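Local coordinates for protein glycosyl hydrolase, family 38 (Enterococcus faecalis, PDB 5KBP) that probably hydrolyses alpha-mannosidic bonds as a metal-binding family 38 glycoside hydrolase, at residues Phe96-Ser100 with Gln713-Ala717. Residues are numbered along the deposited sequence; the frame is centred on the assembly and turned at random.
Sequences FLISS and QHQQA
Q716, H714 and F96 carry most of this buried contact, which buries 276 Å², both sides summed. Residues 96-99 form an irregular loop, and S100 opens helix 100-117. H714 ends the short strand 713-714, and the chain continues as loop. The nearest CA atoms are those of F96 and H714, 6.4 Å apart. The CA-to-CB bonds of both point toward the other segment, with chi1 in m. F96 CB meets H714 CB at 3.6 Å. The rings are near parallel, with planes at 18°, but are slid apart with centroids 5.1 Å apart, so they barely overlap. L97 CD2 reaches the edge of the imidazole, 4.4 Å from H714 CD2. Q716 folds its side chain (m, m) into the curve of the loop. Its NE2 donates a hydrogen bond to F96 O at 2.8 Å and lies 3.0 Å from I98 O. Q716 OE1 packs against S99 CA at 3.6 Å. S99 is the N-cap of helix 100-117, and its OG also hydrogen-bonds E318 of helix 304-332. S100 OG is hydrogen-bonded to the backbone N of Y693. This is interdomain packing in a family 38 glycosidase: a loop of the N-terminal catalytic domain seated against the C-terminal beta-rich domain.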
loop_
_atom_site.group_PDB
_atom_site.type_symbol
_atom_site.label_atom_id
_atom_site.label_comp_id
_atom_site.label_asym_id
_atom_site.label_seq_id
_atom_site.Cartn_x
_atom_site.Cartn_y
_atom_site.Cartn_z
ATOM N N PHE A 96 19.519 -8.545 -12.328
ATOM C CA PHE A 96 19.111 -9.927 -12.544
ATOM C C PHE A 96 17.722 -10.247 -12.005
ATOM O O PHE A 96 17.106 -11.212 -12.470
ATOM C CB PHE A 96 20.131 -10.878 -11.913
ATOM C CG PHE A 96 21.483 -10.838 -12.564
ATOM C CD1 PHE A 96 21.679 -11.399 -13.816
ATOM C CD2 PHE A 96 22.560 -10.248 -11.923
ATOM C CE1 PHE A 96 22.922 -11.366 -14.420
ATOM C CE2 PHE A 96 23.808 -10.213 -12.521
ATOM C CZ PHE A 96 23.987 -10.774 -13.771
ATOM N N LEU A 97 17.213 -9.475 -11.048
ATOM C CA LEU A 97 15.968 -9.826 -10.376
ATOM C C LEU A 97 14.725 -9.239 -11.038
ATOM O O LEU A 97 13.617 -9.473 -10.545
ATOM C CB LEU A 97 16.021 -9.396 -8.907
ATOM C CG LEU A 97 16.919 -10.269 -8.029
ATOM C CD1 LEU A 97 16.859 -9.821 -6.579
ATOM C CD2 LEU A 97 16.510 -11.726 -8.162
ATOM N N ILE A 98 14.871 -8.491 -12.129
ATOM C CA ILE A 98 13.721 -8.016 -12.886
ATOM C C ILE A 98 13.806 -8.581 -14.299
ATOM O O ILE A 98 14.873 -8.972 -14.777
ATOM C CB ILE A 98 13.617 -6.477 -12.914
ATOM C CG1 ILE A 98 14.719 -5.869 -13.780
ATOM C CG2 ILE A 98 13.679 -5.917 -11.504
ATOM C CD1 ILE A 98 14.581 -4.372 -13.956
ATOM N N SER A 99 12.655 -8.620 -14.965
ATOM C CA SER A 99 12.565 -9.262 -16.268
ATOM C C SER A 99 13.388 -8.510 -17.309
ATOM O O SER A 99 13.813 -7.369 -17.107
ATOM C CB SER A 99 11.107 -9.354 -16.724
ATOM O OG SER A 99 10.557 -8.067 -16.943
ATOM N N SER A 100 13.611 -9.181 -18.442
ATOM C CA SER A 100 14.358 -8.574 -19.538
ATOM C C SER A 100 13.670 -7.310 -20.036
ATOM O O SER A 100 14.316 -6.276 -20.245
ATOM C CB SER A 100 14.522 -9.582 -20.676
ATOM O OG SER A 100 15.251 -10.720 -20.252
ATOM N N GLN A 713 23.685 -18.478 -7.542
ATOM C CA GLN A 713 23.620 -17.730 -8.786
ATOM C C GLN A 713 22.196 -17.255 -9.041
ATOM O O GLN A 713 21.227 -17.824 -8.529
ATOM C CB GLN A 713 24.105 -18.579 -9.968
ATOM C CG GLN A 713 25.577 -18.938 -9.918
ATOM C CD GLN A 713 26.474 -17.745 -10.178
ATOM O OE1 GLN A 713 26.059 -16.761 -10.790
ATOM N NE2 GLN A 713 27.713 -17.827 -9.711
ATOM N N HIS A 714 22.080 -16.204 -9.849
ATOM C CA HIS A 714 20.785 -15.666 -10.239
ATOM C C HIS A 714 20.277 -16.380 -11.484
ATOM O O HIS A 714 21.043 -16.673 -12.405
ATOM C CB HIS A 714 20.877 -14.164 -10.517
ATOM C CG HIS A 714 21.455 -13.368 -9.389
ATOM N ND1 HIS A 714 22.812 -13.258 -9.174
ATOM C CD2 HIS A 714 20.859 -12.633 -8.419
ATOM C CE1 HIS A 714 23.027 -12.493 -8.118
ATOM N NE2 HIS A 714 21.860 -12.102 -7.641
ATOM N N GLN A 715 18.976 -16.656 -11.509
ATOM C CA GLN A 715 18.327 -17.203 -12.687
ATOM C C GLN A 715 17.015 -16.471 -12.923
ATOM O O GLN A 715 16.418 -15.909 -12.003
ATOM C CB GLN A 715 18.058 -18.710 -12.561
ATOM C CG GLN A 715 16.938 -19.069 -11.596
ATOM C CD GLN A 715 16.588 -20.545 -11.630
ATOM O OE1 GLN A 715 16.901 -21.245 -12.592
ATOM N NE2 GLN A 715 15.940 -21.024 -10.575
ATOM N N GLN A 716 16.578 -16.479 -14.179
ATOM C CA GLN A 716 15.290 -15.907 -14.541
ATOM C C GLN A 716 14.245 -17.006 -14.664
ATOM O O GLN A 716 13.546 -17.318 -13.694
ATOM C CB GLN A 716 15.398 -15.117 -15.847
ATOM C CG GLN A 716 15.903 -13.691 -15.679
ATOM C CD GLN A 716 14.797 -12.718 -15.314
ATOM O OE1 GLN A 716 13.743 -12.694 -15.948
ATOM N NE2 GLN A 716 15.033 -11.911 -14.286
ATOM N N ALA A 717 14.144 -17.610 -15.846
ATOM C CA ALA A 717 13.092 -18.578 -16.122
ATOM C C ALA A 717 13.537 -20.027 -15.984
ATOM O O ALA A 717 12.693 -20.891 -15.730
ATOM C CB ALA A 717 12.527 -18.361 -17.530
#